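Galactitol 1-phosphate 5-dehydrogenase (Escherichia coli, PDB 4UEJ) oxidises galactitol 1-phosphate to D-tagatose 6-phosphate with NAD+, as a homodimeric zinc-containing dehydrogenase of the alcohol dehydrogenase family. Local coordinates at residues G63-V68 and D73-G78; V148-F153 and E300-L305; A199-K202 and Q208-N211. All coordinates share one frame; numbering follows the deposited sequence.

Contact 1 (G63-V68 and D73-G78)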
loop_
_atom_site.group_PDB
_atom_site.type_symbol
_atom_site.label_atom_id
_atom_site.label_comp_id
_atom_site.label_asym_id
_atom_site.label_seq_id
_atom_site.Cartn_x
_atom_site.Cartn_y
_atom_site.Cartn_z
ATOM N N GLY A 63 11.543 8.001 33.777
ATOM C CA GLY A 63 12.229 8.014 35.051
ATOM C C GLY A 63 13.071 9.259 35.158
ATOM O O GLY A 63 12.885 10.214 34.402
ATOM N N TYR A 64 13.990 9.253 36.117
ATOM C CA TYR A 64 14.841 10.402 36.353
ATOM C C TYR A 64 16.288 10.050 36.091
ATOM O O TYR A 64 16.729 8.938 36.396
ATOM C CB TYR A 64 14.675 10.910 37.783
ATOM C CG TYR A 64 13.276 11.385 38.077
ATOM C CD1 TYR A 64 12.888 12.685 37.780
ATOM C CD2 TYR A 64 12.342 10.533 38.645
ATOM C CE1 TYR A 64 11.605 13.126 38.047
ATOM C CE2 TYR A 64 11.055 10.965 38.916
ATOM C CZ TYR A 64 10.695 12.261 38.610
ATOM O OH TYR A 64 9.418 12.691 38.873
ATOM N N ILE A 65 17.024 11.000 35.530
ATOM C CA ILE A 65 18.454 10.815 35.346
ATOM C C ILE A 65 19.121 10.640 36.711
ATOM O O ILE A 65 18.993 11.492 37.596
ATOM C CB ILE A 65 19.099 11.994 34.597
ATOM C CG1 ILE A 65 18.510 12.131 33.188
ATOM C CG2 ILE A 65 20.618 11.815 34.547
ATOM C CD1 ILE A 65 18.695 10.912 32.316
ATOM N N ASP A 66 19.806 9.515 36.873
ATOM C CA ASP A 66 20.492 9.186 38.117
ATOM C C ASP A 66 21.941 9.640 38.051
ATOM O O ASP A 66 22.530 10.042 39.060
ATOM C CB ASP A 66 20.421 7.680 38.384
ATOM C CG ASP A 66 21.159 7.277 39.638
ATOM O OD1 ASP A 66 20.673 7.599 40.743
ATOM O OD2 ASP A 66 22.223 6.636 39.519
ATOM N N ALA A 67 22.506 9.570 36.850
ATOM C CA ALA A 67 23.894 9.952 36.606
ATOM C C ALA A 67 24.119 10.142 35.105
ATOM O O ALA A 67 23.368 9.601 34.288
ATOM C CB ALA A 67 24.844 8.904 37.159
ATOM N N VAL A 68 25.143 10.913 34.743
ATOM C CA VAL A 68 25.466 11.116 33.333
ATOM C C VAL A 68 26.949 10.902 33.045
ATOM O O VAL A 68 27.795 11.092 33.912
ATOM C CB VAL A 68 25.071 12.534 32.842
ATOM C CG1 VAL A 68 23.582 12.760 32.997
ATOM C CG2 VAL A 68 25.857 13.608 33.579
ATOM N N ASP A 73 26.293 17.073 28.480
ATOM C CA ASP A 73 26.265 18.427 29.027
ATOM C C ASP A 73 24.867 19.043 29.077
ATOM O O ASP A 73 24.687 20.130 29.633
ATOM C CB ASP A 73 27.213 19.342 28.232
ATOM C CG ASP A 73 26.817 19.496 26.759
ATOM O OD1 ASP A 73 25.731 19.033 26.351
ATOM O OD2 ASP A 73 27.607 20.100 26.002
ATOM N N ASP A 74 23.880 18.353 28.514
ATOM C CA ASP A 74 22.541 18.926 28.433
ATOM C C ASP A 74 21.517 18.155 29.265
ATOM O O ASP A 74 20.313 18.368 29.136
ATOM C CB ASP A 74 22.095 19.023 26.969
ATOM C CG ASP A 74 21.922 17.664 26.304
ATOM O OD1 ASP A 74 22.476 16.657 26.797
ATOM O OD2 ASP A 74 21.236 17.613 25.265
ATOM N N LEU A 75 22.004 17.274 30.132
ATOM C CA LEU A 75 21.149 16.581 31.087
ATOM C C LEU A 75 21.838 16.486 32.433
ATOM O O LEU A 75 23.065 16.442 32.514
ATOM C CB LEU A 75 20.782 15.182 30.599
ATOM C CG LEU A 75 19.705 15.048 29.528
ATOM C CD1 LEU A 75 19.451 13.579 29.292
ATOM C CD2 LEU A 75 18.423 15.768 29.932
ATOM N N HIS A 76 21.040 16.446 33.491
ATOM C CA HIS A 76 21.579 16.448 34.837
ATOM C C HIS A 76 20.774 15.506 35.716
ATOM O O HIS A 76 19.607 15.233 35.419
ATOM C CB HIS A 76 21.575 17.875 35.396
ATOM C CG HIS A 76 22.338 18.846 34.549
ATOM N ND1 HIS A 76 21.795 19.445 33.432
ATOM C CD2 HIS A 76 23.612 19.295 34.635
ATOM C CE1 HIS A 76 22.697 20.234 32.875
ATOM N NE2 HIS A 76 23.809 20.159 33.584
ATOM N N PRO A 77 21.404 14.975 36.777
ATOM C CA PRO A 77 20.687 14.145 37.751
ATOM C C PRO A 77 19.396 14.810 38.232
ATOM O O PRO A 77 19.407 15.975 38.632
ATOM C CB PRO A 77 21.690 14.007 38.899
ATOM C CG PRO A 77 23.020 14.125 38.242
ATOM C CD PRO A 77 22.837 15.098 37.106
ATOM N N GLY A 78 18.293 14.075 38.175
ATOM C CA GLY A 78 17.006 14.609 38.578
ATOM C C GLY A 78 16.115 14.986 37.412
ATOM O O GLY A 78 14.906 15.119 37.578
#
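I65 holds CG1 anti to its carbonyl carbon and CG2 anti to its backbone N (chi1 -62°), so that CB and both branches bear on the segment 73-78. This segment is the loop returning from strand 60-68 to its antiparallel neighbour 80-83 in the GroES-like domain, and the two together form a long-looped beta hairpin. The closest carbon of I65 to the H76 carbonyl is CB, with CB to O at 3.4 Å. Further out, CD1 of I65 meets CD1 of L75 at 4.1 Å, the two side chains crossing at about a right angle. Branched aliphatic residues suit this inward side, where I65 also rests on V28 and V30 of strand 27-36. At the strand's end V68 also points to the loop, its CG1 methyl lying 3.7 Å from L75 O.

Backbone bonding secures the end of the loop. G78 N donates to I65 O at 2.7 Å, with an N-H...O angle of 159°. The same oxygen receives a CA-H...O contact from P77 CA at 3.2 Å, so one acceptor serves two neighbouring residues. With its phi of 103°, G78 takes a backbone shape in which a CB would press on the preceding carbonyl, which explains the glycine. Beyond I65 the strand carries a classic beta bulge, D66 and A67 both facing R29, and D66 OD2 forms a salt bridge with R29 NE. On the outer side, the Y64 ring presents its edge to the loop's end: G78 O lies near the ring plane, 3.2 Å from CD1.

Contact 2 (V148-F153 and E300-L305)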
loop_
_atom_site.group_PDB
_atom_site.type_symbol
_atom_site.label_atom_id
_atom_site.label_comp_id
_atom_site.label_asym_id
_atom_site.label_seq_id
_atom_site.Cartn_x
_atom_site.Cartn_y
_atom_site.Cartn_z
ATOM N N VAL A 148 3.812 6.003 18.143
ATOM C CA VAL A 148 3.521 4.970 17.151
ATOM C C VAL A 148 2.415 5.448 16.196
ATOM O O VAL A 148 2.578 5.439 14.958
ATOM C CB VAL A 148 3.107 3.656 17.811
ATOM C CG1 VAL A 148 2.670 2.654 16.770
ATOM C CG2 VAL A 148 4.270 3.095 18.631
ATOM N N GLY A 149 1.301 5.878 16.775
ATOM C CA GLY A 149 0.183 6.384 16.005
ATOM C C GLY A 149 0.539 7.664 15.285
ATOM O O GLY A 149 0.159 7.852 14.137
ATOM N N LEU A 150 1.285 8.537 15.954
ATOM C CA LEU A 150 1.680 9.795 15.353
ATOM C C LEU A 150 2.559 9.556 14.133
ATOM O O LEU A 150 2.470 10.294 13.157
ATOM C CB LEU A 150 2.422 10.684 16.343
ATOM C CG LEU A 150 1.544 11.261 17.460
ATOM C CD1 LEU A 150 2.398 12.216 18.310
ATOM C CD2 LEU A 150 0.377 12.015 16.859
ATOM N N HIS A 151 3.408 8.538 14.205
ATOM C CA HIS A 151 4.289 8.227 13.081
ATOM C C HIS A 151 3.474 7.796 11.868
ATOM O O HIS A 151 3.756 8.216 10.747
ATOM C CB HIS A 151 5.281 7.121 13.439
ATOM C CG HIS A 151 6.254 6.830 12.342
ATOM N ND1 HIS A 151 7.180 7.756 11.908
ATOM C CD2 HIS A 151 6.429 5.736 11.566
ATOM C CE1 HIS A 151 7.886 7.241 10.917
ATOM N NE2 HIS A 151 7.457 6.008 10.697
ATOM N N ALA A 152 2.469 6.958 12.102
ATOM C CA ALA A 152 1.560 6.562 11.015
ATOM C C ALA A 152 0.825 7.760 10.419
ATOM O O ALA A 152 0.744 7.868 9.188
ATOM C CB ALA A 152 0.575 5.525 11.491
ATOM N N PHE A 153 0.289 8.655 11.259
ATOM C CA PHE A 153 -0.327 9.890 10.740
ATOM C C PHE A 153 0.658 10.711 9.903
ATOM O O PHE A 153 0.312 11.264 8.855
ATOM C CB PHE A 153 -0.868 10.769 11.880
ATOM C CG PHE A 153 -2.024 10.165 12.626
ATOM C CD1 PHE A 153 -2.829 9.202 12.042
ATOM C CD2 PHE A 153 -2.297 10.552 13.929
ATOM C CE1 PHE A 153 -3.899 8.645 12.735
ATOM C CE2 PHE A 153 -3.371 9.995 14.627
ATOM C CZ PHE A 153 -4.156 9.033 14.035
ATOM N N GLU A 300 8.110 15.336 20.014
ATOM C CA GLU A 300 7.707 16.675 20.447
ATOM C C GLU A 300 6.199 16.826 20.447
ATOM O O GLU A 300 5.630 17.360 21.395
ATOM C CB GLU A 300 8.309 17.765 19.555
ATOM C CG GLU A 300 9.811 17.777 19.483
ATOM C CD GLU A 300 10.330 19.061 18.871
ATOM O OE1 GLU A 300 9.759 19.499 17.846
ATOM O OE2 GLU A 300 11.300 19.631 19.419
ATOM N N THR A 301 5.543 16.347 19.395
ATOM C CA THR A 301 4.084 16.418 19.342
ATOM C C THR A 301 3.435 15.655 20.502
ATOM O O THR A 301 2.498 16.148 21.125
ATOM C CB THR A 301 3.541 15.873 18.009
ATOM O OG1 THR A 301 4.084 16.646 16.935
ATOM C CG2 THR A 301 2.023 15.969 17.962
ATOM N N ALA A 302 3.953 14.468 20.809
ATOM C CA ALA A 302 3.369 13.648 21.867
ATOM C C ALA A 302 3.462 14.386 23.190
ATOM O O ALA A 302 2.501 14.440 23.958
ATOM C CB ALA A 302 4.069 12.297 21.964
ATOM N N SER A 303 4.628 14.954 23.441
ATOM C CA SER A 303 4.841 15.699 24.660
ATOM C C SER A 303 3.877 16.882 24.730
ATOM O O SER A 303 3.259 17.135 25.760
ATOM C CB SER A 303 6.286 16.176 24.748
ATOM O OG SER A 303 6.486 16.830 25.992
ATOM N N ARG A 304 3.731 17.593 23.622
ATOM C CA ARG A 304 2.888 18.781 23.619
ATOM C C ARG A 304 1.420 18.456 23.814
ATOM O O ARG A 304 0.745 19.123 24.596
ATOM C CB ARG A 304 3.092 19.556 22.327
ATOM C CG ARG A 304 4.475 20.162 22.260
ATOM C CD ARG A 304 4.777 20.690 20.866
ATOM N NE ARG A 304 6.081 21.343 20.841
ATOM C CZ ARG A 304 6.555 22.025 19.807
ATOM N NH1 ARG A 304 5.832 22.147 18.702
ATOM N NH2 ARG A 304 7.749 22.591 19.887
ATOM N N LEU A 305 0.929 17.433 23.122
ATOM C CA LEU A 305 -0.469 17.026 23.266
ATOM C C LEU A 305 -0.759 16.642 24.715
ATOM O O LEU A 305 -1.826 16.951 25.247
ATOM C CB LEU A 305 -0.794 15.864 22.329
ATOM C CG LEU A 305 -0.806 16.252 20.849
ATOM C CD1 LEU A 305 -1.022 15.014 20.000
ATOM C CD2 LEU A 305 -1.883 17.289 20.569
#
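L150 sets its CD1 methyl over the flat peptide that joins T301 to A302, 3.7 Å from A302 N. The one ring that has a neighbour on its face within the segments is F153, and that neighbour is its own helix: G149 O sits 3.5 Å above the ring plane, offset toward the rim. The contact is a helix-helix packing between 143-155 and 297-307, in a zinc-containing dehydrogenase whose nucleotide-binding half has the Rossmann fold.

From helix 143-155 the approach is made by L150. This residue has CG anti to its carbonyl carbon (chi1 -70°) and chi2 near 180°, an extended shape that carries CD1 across the gap between backbones whose nearest CA atoms, those of L150 and A302, are 7.8 Å apart. Leucine supplies the necessary length, whereas A302 is small enough for the methyl to come down almost onto the opposite backbone. The CB of A302 also rests on I143, I146 and T147, so this alanine lies against the helix over more than one turn.

T301 offers its methyl to the leucine and turns its hydroxyl to its own helix, where OG1 is hydrogen-bonded to Q297 O; the hydroxyl is thereby satisfied within its own helix. L150 is backed by C179 and L183, and F153 by C179 and A180, which ties helix 143-155 to helix 171-182 as well. Polar links lie nearby: H151 bonds E298 through ND1 and E280 of the second subunit through NE2. Helix 143-155 also carries E144, probably a ligand of the catalytic zinc. On the threonine side, the L150 methyl closes with CD1 at 3.8 Å from T301 CG2.

Contact 3 (A199-K202 and Q208-N211)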
loop_
_atom_site.group_PDB
_atom_site.type_symbol
_atom_site.label_atom_id
_atom_site.label_comp_id
_atom_site.label_asym_id
_atom_site.label_seq_id
_atom_site.Cartn_x
_atom_site.Cartn_y
_atom_site.Cartn_z
ATOM N N ALA A 199 -16.887 1.771 24.144
ATOM C CA ALA A 199 -17.463 2.874 24.909
ATOM C C ALA A 199 -16.351 3.849 25.276
ATOM O O ALA A 199 -16.492 5.057 25.122
ATOM C CB ALA A 199 -18.191 2.376 26.174
ATOM N N LEU A 200 -15.237 3.303 25.745
ATOM C CA LEU A 200 -14.048 4.094 26.017
ATOM C C LEU A 200 -13.613 4.862 24.775
ATOM O O LEU A 200 -13.280 6.050 24.836
ATOM C CB LEU A 200 -12.916 3.188 26.506
ATOM C CG LEU A 200 -11.809 3.860 27.309
ATOM C CD1 LEU A 200 -12.412 4.628 28.497
ATOM C CD2 LEU A 200 -10.821 2.824 27.830
ATOM N N ALA A 201 -13.618 4.181 23.634
ATOM C CA ALA A 201 -13.255 4.849 22.389
ATOM C C ALA A 201 -14.153 6.066 22.134
ATOM O O ALA A 201 -13.670 7.115 21.736
ATOM C CB ALA A 201 -13.322 3.860 21.208
ATOM N N LYS A 202 -15.458 5.931 22.369
ATOM C CA LYS A 202 -16.368 7.063 22.214
ATOM C C LYS A 202 -16.039 8.193 23.199
ATOM O O LYS A 202 -16.140 9.366 22.841
ATOM C CB LYS A 202 -17.832 6.635 22.399
ATOM C CG LYS A 202 -18.338 5.609 21.389
ATOM C CD LYS A 202 -19.574 4.913 21.930
ATOM C CE LYS A 202 -20.054 3.825 20.996
ATOM N NZ LYS A 202 -20.930 4.382 19.941
ATOM N N GLN A 208 -18.360 7.109 16.294
ATOM C CA GLN A 208 -19.039 5.822 16.214
ATOM C C GLN A 208 -18.056 4.665 16.328
ATOM O O GLN A 208 -16.855 4.836 16.097
ATOM C CB GLN A 208 -19.808 5.711 14.910
ATOM C CG GLN A 208 -18.898 5.645 13.708
ATOM C CD GLN A 208 -19.656 5.795 12.413
ATOM O OE1 GLN A 208 -20.891 5.699 12.385
ATOM N NE2 GLN A 208 -18.929 6.045 11.331
ATOM N N THR A 209 -18.587 3.502 16.698
ATOM C CA THR A 209 -17.807 2.285 16.874
ATOM C C THR A 209 -18.504 1.091 16.224
ATOM O O THR A 209 -19.730 0.973 16.264
ATOM C CB THR A 209 -17.573 1.957 18.362
ATOM O OG1 THR A 209 -18.833 1.809 19.036
ATOM C CG2 THR A 209 -16.774 3.061 19.043
ATOM N N PHE A 210 -17.714 0.213 15.615
ATOM C CA PHE A 210 -18.218 -1.036 15.067
ATOM C C PHE A 210 -17.592 -2.220 15.798
ATOM O O PHE A 210 -16.364 -2.324 15.898
ATOM C CB PHE A 210 -17.903 -1.150 13.567
ATOM C CG PHE A 210 -18.367 0.024 12.744
ATOM C CD1 PHE A 210 -19.529 0.712 13.066
ATOM C CD2 PHE A 210 -17.654 0.416 11.620
ATOM C CE1 PHE A 210 -19.956 1.785 12.293
ATOM C CE2 PHE A 210 -18.073 1.486 10.841
ATOM C CZ PHE A 210 -19.230 2.169 11.179
ATOM N N ASN A 211 -18.436 -3.105 16.301
ATOM C CA ASN A 211 -17.999 -4.373 16.861
ATOM C C ASN A 211 -17.865 -5.392 15.743
ATOM O O ASN A 211 -18.867 -5.832 15.190
ATOM C CB ASN A 211 -19.000 -4.863 17.908
ATOM C CG ASN A 211 -18.505 -6.072 18.677
ATOM O OD1 ASN A 211 -17.951 -7.009 18.105
ATOM N ND2 ASN A 211 -18.712 -6.058 19.989
HETATM O O HOH W 1 -21.459 3.678 17.612
#
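T209 and K202 bury most of the surface here, and they meet at about a right angle, the lysine chain passing across the threonine's branched end. Its aliphatic part does the touching: K202 CG lies 3.8 Å from T209 CG2, and K202 CE comes to 3.1 Å from T209 OG1. The ammonium group is less well placed for the hydroxyl, since NZ stands 3.4 Å from T209 OG1 at a poor angle for a hydrogen bond.

A bend at the last torsion (chi4 -85°) turns NZ to a water instead, which accepts from K202 NZ at a doubtfully short 2.5 Å and from T209 N at 3.0 Å. The water thus bridges helix 196-203 to the backbone of strand 208-211, the outermost strand on this side of the parallel sheet. The two elements close the beta-alpha-beta crossover that begins with strand 187-192 in the Rossmann fold. F210 spends its backbone bonds on A190 and D192 of that strand, whereas T209 N faces the water. A threonine suits this border, its methyl packing on K202 CG and on A201, its hydroxyl lying beside K202 CE.

With an alanine here, OG1 and CG2 would be gone, and the K202 chain would probably lose its lateral support and be freer to swing away from the bridging water. Deeper in, A201 CB approaches T209 CG2 at 4.2 Å and also rests on A190.

In the fold
Contact 2 is the core contact of the three: buried, about 10 Å from the chain centre, made by apolar packing with no polar bond between its two segments, and joining helices far apart in sequence. Contacts 1 and 3 are partly buried and local, closing short connections on opposite sides of the chain's centre, about 41 Å apart between contact centres. They share no elements. The edges bring polar chemistry: contact 1 uses a direct backbone bond in the GroES-like domain, whereas contact 3 relies on a water and a lysine at the rim of the Rossmann sheet. Along the chain contact 3 is nested within the loop closed by contact 2, and contact 1 precedes both.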